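Local coordinates for hypothetical protein BA_2335 (Bacillus anthracis, PDB 4H4N) that is of unknown function, a small all-beta protein in which a two-stranded and a three-stranded antiparallel sheet pack together, at residues K7-K12 / P52-Y57; V21-P26 / T32-I37. One frame throughout, in Å; residues are numbered along the deposited sequence. Where two conformers were deposited one is given.

Interaction 1: K7-K12 / P52-Y57; sequences KPIAFK and PNYTKY
Tyr57 meets both Ile9 and Phe11 with its ring, and Ile9 reaches on to Tyr54; no hydrogen bond joins 7-12 to 52-57. Phe11 and Tyr57 form a T-shaped (edge-to-face) pair: the rim of Phe11 points at one face of Tyr57, the centroids lie 5.3 Å apart and the planes stand at 74°. The closest atoms are Phe11 CE1 and Tyr57 CE1, 3.6 Å apart, and Phe11 CZ sits over the same face, displaced toward the ring's rim. Ile9 uses its two branches for two tyrosines. CG2, anti to the backbone N, lies 4.0 Å from Tyr57 CE2, while the longer CG1-CD1 arm, beside that N (chi1 -52°), carries CD1 to 3.6 Å from the Tyr54 OH. The CB of Tyr54 and that of Tyr57 both point toward 7-12, with Tyr57 CG held between its backbone N and carbonyl carbon (chi1 67°). A classic beta bulge, in which Thr55 and Lys56 together stand opposite Phe24, precedes Tyr57. The contact joins two sheets: Phe11 also touches Leu19 and Val21 of strand 17-24 and Ile36 of strand 30-38, whereas the backbone of strand 9-13 pairs with strand 44-48.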
loop_
_atom_site.group_PDB
_atom_site.type_symbol
_atom_site.label_atom_id
_atom_site.label_comp_id
_atom_site.label_asym_id
_atom_site.label_seq_id
_atom_site.Cartn_x
_atom_site.Cartn_y
_atom_site.Cartn_z
ATOM N N LYS A 7 9.960 -4.936 -10.740
ATOM C CA LYS A 7 10.795 -4.942 -9.565
ATOM C C LYS A 7 9.939 -4.693 -8.314
ATOM O O LYS A 7 8.836 -4.151 -8.404
ATOM C CB LYS A 7 11.864 -3.853 -9.682
ATOM C CG LYS A 7 12.959 -4.143 -10.701
ATOM C CD LYS A 7 13.854 -2.915 -10.909
ATOM C CE LYS A 7 15.072 -3.222 -11.779
ATOM N NZ LYS A 7 15.910 -2.010 -12.028
ATOM N N PRO A 8 10.433 -5.116 -7.142
ATOM C CA PRO A 8 9.712 -4.823 -5.913
ATOM C C PRO A 8 9.498 -3.324 -5.726
ATOM O O PRO A 8 10.328 -2.523 -6.177
ATOM C CB PRO A 8 10.668 -5.348 -4.831
ATOM C CG PRO A 8 11.351 -6.489 -5.484
ATOM C CD PRO A 8 11.551 -6.053 -6.908
ATOM N N ILE A 9 8.362 -2.958 -5.141
ATOM C CA ILE A 9 8.104 -1.578 -4.734
ATOM C C ILE A 9 8.041 -1.644 -3.210
ATOM O O ILE A 9 7.308 -2.465 -2.651
ATOM C CB ILE A 9 6.795 -0.982 -5.312
ATOM C CG1 ILE A 9 6.723 -1.151 -6.824
ATOM C CG2 ILE A 9 6.690 0.484 -4.934
ATOM C CD1 ILE A 9 5.342 -0.851 -7.380
ATOM N N ALA A 10 8.808 -0.781 -2.541
ATOM C CA ALA A 10 8.896 -0.767 -1.086
ATOM C C ALA A 10 7.988 0.303 -0.516
ATOM O O ALA A 10 7.887 1.401 -1.060
ATOM C CB ALA A 10 10.339 -0.513 -0.655
ATOM N N PHE A 11 7.403 -0.009 0.638
ATOM C CA PHE A 11 6.492 0.873 1.355
ATOM C C PHE A 11 6.788 0.876 2.843
ATOM O O PHE A 11 7.055 -0.152 3.430
ATOM C CB PHE A 11 5.047 0.418 1.156
ATOM C CG PHE A 11 4.599 0.510 -0.245
ATOM C CD1 PHE A 11 4.169 1.720 -0.748
ATOM C CD2 PHE A 11 4.633 -0.581 -1.077
ATOM C CE1 PHE A 11 3.787 1.845 -2.061
ATOM C CE2 PHE A 11 4.229 -0.477 -2.392
ATOM C CZ PHE A 11 3.816 0.742 -2.885
ATOM N N LYS A 12 6.730 2.052 3.445
ATOM C CA LYS A 12 6.868 2.181 4.889
ATOM C C LYS A 12 5.475 2.247 5.484
ATOM O O LYS A 12 4.689 3.136 5.162
ATOM C CB LYS A 12 7.652 3.432 5.257
ATOM C CG LYS A 12 7.866 3.575 6.749
ATOM C CD LYS A 12 8.877 4.654 7.072
ATOM C CE LYS A 12 8.400 6.027 6.650
ATOM N NZ LYS A 12 9.407 7.067 6.893
ATOM N N PRO A 52 -0.206 -5.443 -11.061
ATOM C CA PRO A 52 -0.464 -5.333 -12.481
ATOM C C PRO A 52 0.338 -4.207 -13.098
ATOM O O PRO A 52 0.863 -3.345 -12.394
ATOM C CB PRO A 52 -1.951 -4.961 -12.523
ATOM C CG PRO A 52 -2.187 -4.242 -11.266
ATOM C CD PRO A 52 -1.330 -4.919 -10.258
ATOM N N ASN A 53 0.429 -4.216 -14.416
ATOM C CA ASN A 53 0.983 -3.072 -15.111
ATOM C C ASN A 53 0.162 -1.865 -14.672
ATOM O O ASN A 53 -1.050 -1.958 -14.525
ATOM C CB ASN A 53 0.928 -3.259 -16.622
ATOM C CG ASN A 53 1.878 -4.335 -17.112
ATOM O OD1 ASN A 53 2.842 -4.690 -16.434
ATOM N ND2 ASN A 53 1.621 -4.844 -18.307
ATOM N N TYR A 54 0.831 -0.751 -14.413
ATOM C CA TYR A 54 0.177 0.432 -13.853
ATOM C C TYR A 54 0.825 1.701 -14.363
ATOM O O TYR A 54 1.953 1.697 -14.832
ATOM C CB TYR A 54 0.232 0.403 -12.301
ATOM C CG TYR A 54 1.606 0.659 -11.726
ATOM C CD1 TYR A 54 2.527 -0.363 -11.591
ATOM C CD2 TYR A 54 1.990 1.934 -11.349
ATOM C CE1 TYR A 54 3.785 -0.118 -11.085
ATOM C CE2 TYR A 54 3.250 2.188 -10.836
ATOM C CZ TYR A 54 4.144 1.169 -10.711
ATOM O OH TYR A 54 5.402 1.435 -10.216
ATOM N N THR A 55 0.091 2.797 -14.244
ATOM C CA THR A 55 0.581 4.109 -14.596
ATOM C C THR A 55 1.113 4.865 -13.372
ATOM O O THR A 55 2.194 5.460 -13.436
ATOM C CB THR A 55 -0.513 4.889 -15.328
ATOM O OG1 THR A 55 -0.891 4.159 -16.515
ATOM C CG2 THR A 55 -0.053 6.257 -15.688
ATOM N N LYS A 56 0.350 4.860 -12.286
ATOM C CA LYS A 56 0.846 5.420 -11.030
ATOM C C LYS A 56 0.162 4.684 -9.891
ATOM O O LYS A 56 -0.786 3.932 -10.106
ATOM C CB LYS A 56 0.576 6.919 -10.883
ATOM C CG LYS A 56 -0.872 7.256 -10.690
ATOM C CD LYS A 56 -1.046 8.645 -10.091
ATOM C CE LYS A 56 -2.507 8.947 -9.828
ATOM N NZ LYS A 56 -2.649 10.282 -9.162
ATOM N N TYR A 57 0.693 4.869 -8.684
ATOM C CA TYR A 57 0.013 4.407 -7.495
ATOM C C TYR A 57 -0.121 5.572 -6.526
ATOM O O TYR A 57 0.605 6.559 -6.602
ATOM C CB TYR A 57 0.723 3.204 -6.835
ATOM C CG TYR A 57 2.065 3.513 -6.249
ATOM C CD1 TYR A 57 2.165 4.102 -5.002
ATOM C CD2 TYR A 57 3.226 3.222 -6.921
ATOM C CE1 TYR A 57 3.387 4.440 -4.452
ATOM C CE2 TYR A 57 4.470 3.535 -6.368
ATOM C CZ TYR A 57 4.540 4.142 -5.131
ATOM O OH TYR A 57 5.774 4.447 -4.594
#

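Interaction 2: V21-P26 / T32-I37; sequences VTFFGP and TNVSII
Val21 and Val34 hold each other by a pair of backbone hydrogen bonds, Val21 N to Val34 O at 2.8 Å and Val34 N to Val21 O at 2.9 Å. Two residues on, Phe23 N gives a nearly straight bond to Thr32 O, also 2.9 Å. Between them Thr22 and Asn33 form a non-hydrogen-bonded pair, where Asn33 CA comes to 3.2 Å from Val21 O in a CA-H...O contact. The segments belong to the antiparallel beta hairpin of strands 17-24 and 30-38; the N-to-C directions of 21-24 and 32-37 make an angle of 158°. The side chain of Phe23 leaves the sheet on the face shared by Val21, Thr32 and Val34. Its CB lies 3.8 Å from Thr32 O; farther out, CD2 is 4.0 Å from Thr32 CG2, and CE2 meets Val34 CG2 at the same separation. Val34 CG2 and Thr32 O lie at the edge of the ring, near its plane. Val34 CG2, placed between its backbone N and carbonyl carbon (chi1 -59° for CG1), also touches Val21 CB at 3.7 Å. On the other face the side chains of Thr22 and Asn33 lie side by side. The Phe23 ring also makes an edge-to-face pair with Tyr54.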
loop_
_atom_site.group_PDB
_atom_site.type_symbol
_atom_site.label_atom_id
_atom_site.label_comp_id
_atom_site.label_asym_id
_atom_site.label_seq_id
_atom_site.Cartn_x
_atom_site.Cartn_y
_atom_site.Cartn_z
ATOM N N VAL A 21 -2.563 0.616 -0.934
ATOM C CA VAL A 21 -1.923 1.081 -2.149
ATOM C C VAL A 21 -2.905 0.861 -3.300
ATOM O O VAL A 21 -3.357 -0.256 -3.520
ATOM C CB VAL A 21 -0.619 0.304 -2.423
ATOM C CG1 VAL A 21 0.078 0.840 -3.661
ATOM C CG2 VAL A 21 0.310 0.343 -1.201
ATOM N N THR A 22 -3.247 1.931 -4.002
ATOM C CA THR A 22 -4.132 1.861 -5.150
ATOM C C THR A 22 -3.333 2.110 -6.414
ATOM O O THR A 22 -2.602 3.088 -6.510
ATOM C CB THR A 22 -5.257 2.902 -5.032
ATOM O OG1 THR A 22 -5.969 2.701 -3.811
ATOM C CG2 THR A 22 -6.223 2.772 -6.187
ATOM N N PHE A 23 -3.479 1.212 -7.379
ATOM C CA PHE A 23 -2.838 1.325 -8.683
ATOM C C PHE A 23 -3.837 1.878 -9.683
ATOM O O PHE A 23 -4.986 1.430 -9.732
ATOM C CB PHE A 23 -2.355 -0.058 -9.152
ATOM C CG PHE A 23 -1.225 -0.605 -8.314
ATOM C CD1 PHE A 23 0.078 -0.237 -8.571
ATOM C CD2 PHE A 23 -1.451 -1.467 -7.268
ATOM C CE1 PHE A 23 1.136 -0.733 -7.810
ATOM C CE2 PHE A 23 -0.401 -1.958 -6.499
ATOM C CZ PHE A 23 0.886 -1.588 -6.778
ATOM N N PHE A 24 -3.388 2.840 -10.482
ATOM C CA PHE A 24 -4.214 3.553 -11.448
ATOM C C PHE A 24 -3.667 3.398 -12.845
ATOM O O PHE A 24 -2.466 3.259 -13.052
ATOM C CB PHE A 24 -4.239 5.061 -11.125
ATOM C CG PHE A 24 -4.892 5.405 -9.811
ATOM C CD1 PHE A 24 -6.251 5.658 -9.719
ATOM C CD2 PHE A 24 -4.145 5.456 -8.639
ATOM C CE1 PHE A 24 -6.836 5.969 -8.510
ATOM C CE2 PHE A 24 -4.740 5.776 -7.437
ATOM C CZ PHE A 24 -6.081 6.050 -7.377
ATOM N N GLY A 25 -4.571 3.473 -13.823
ATOM C CA GLY A 25 -4.209 3.424 -15.223
ATOM C C GLY A 25 -4.208 4.794 -15.881
ATOM O O GLY A 25 -4.304 5.833 -15.230
ATOM N N PRO A 26 -4.098 4.807 -17.221
ATOM C CA PRO A 26 -3.903 6.067 -17.961
ATOM C C PRO A 26 -5.043 7.038 -17.850
ATOM O O PRO A 26 -4.840 8.241 -17.963
ATOM C CB PRO A 26 -3.758 5.624 -19.422
ATOM C CG PRO A 26 -4.191 4.233 -19.480
ATOM C CD PRO A 26 -4.028 3.637 -18.112
ATOM N N THR A 32 -6.352 -1.930 -9.335
ATOM C CA THR A 32 -6.503 -2.802 -8.183
ATOM C C THR A 32 -5.941 -2.102 -6.971
ATOM O O THR A 32 -5.390 -1.008 -7.054
ATOM C CB THR A 32 -5.824 -4.169 -8.374
ATOM O OG1 THR A 32 -6.352 -5.111 -7.439
ATOM C CG2 THR A 32 -4.327 -4.102 -8.241
ATOM N N ASN A 33 -6.120 -2.755 -5.837
ATOM C CA ASN A 33 -5.642 -2.300 -4.572
ATOM C C ASN A 33 -4.904 -3.428 -3.881
ATOM O O ASN A 33 -5.263 -4.593 -4.027
ATOM C CB ASN A 33 -6.859 -1.967 -3.712
ATOM C CG ASN A 33 -7.811 -1.014 -4.394
ATOM O OD1 ASN A 33 -7.605 0.178 -4.364
ATOM N ND2 ASN A 33 -8.864 -1.538 -5.003
ATOM N N VAL A 34 -3.876 -3.074 -3.122
ATOM C CA VAL A 34 -3.214 -4.011 -2.239
ATOM C C VAL A 34 -3.077 -3.335 -0.875
ATOM O O VAL A 34 -3.193 -2.108 -0.767
ATOM C CB VAL A 34 -1.858 -4.497 -2.771
ATOM C CG1 VAL A 34 -2.023 -5.176 -4.133
ATOM C CG2 VAL A 34 -0.880 -3.411 -2.846
ATOM N N SER A 35 -2.845 -4.101 0.166
ATOM C CA SER A 35 -2.705 -3.518 1.472
ATOM C C SER A 35 -1.728 -4.291 2.317
ATOM O O SER A 35 -1.438 -5.462 2.069
ATOM C CB SER A 35 -4.055 -3.389 2.144
ATOM O OG SER A 35 -4.648 -4.664 2.342
ATOM N N ILE A 36 -1.191 -3.597 3.306
ATOM C CA ILE A 36 -0.138 -4.096 4.168
ATOM C C ILE A 36 -0.426 -3.660 5.596
ATOM O O ILE A 36 -0.635 -2.473 5.840
ATOM C CB ILE A 36 1.251 -3.544 3.766
ATOM C CG1 ILE A 36 1.518 -3.683 2.253
ATOM C CG2 ILE A 36 2.325 -4.205 4.623
ATOM C CD1 ILE A 36 2.703 -2.851 1.785
ATOM N N ILE A 37 -0.404 -4.584 6.538
ATOM C CA ILE A 37 -0.602 -4.232 7.929
ATOM C C ILE A 37 0.708 -4.158 8.702
ATOM O O ILE A 37 1.665 -4.882 8.427
ATOM C CB ILE A 37 -1.585 -5.158 8.653
ATOM C CG1 ILE A 37 -1.085 -6.575 8.723
ATOM C CG2 ILE A 37 -2.975 -5.048 8.030
ATOM C CD1 ILE A 37 -1.956 -7.477 9.556
#

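How the interactions relate
The two contacts lie about 8 Å apart, centre to centre, and both reach the three-stranded sheet, interaction 1 through its 52-57 side; in that sheet strand 17-24 runs between 30-38 and 56-63. Interaction 2 pairs the central strand with 30-38; on its other edge the same strand meets 52-57 of interaction 1, where Phe24 N lies 2.8 Å from Lys56 O and Thr55 N lies 2.9 Å from Phe24 O, both probable hydrogen bonds. Side chains join them too: Val21 and Phe23 both touch Tyr57, and, with Phe11 against Val21, the hairpin's Val21-Phe23 face is turned toward strand 9-13. Along the chain the hairpin falls between 7-12 and 52-57. No ligand or active site is known here.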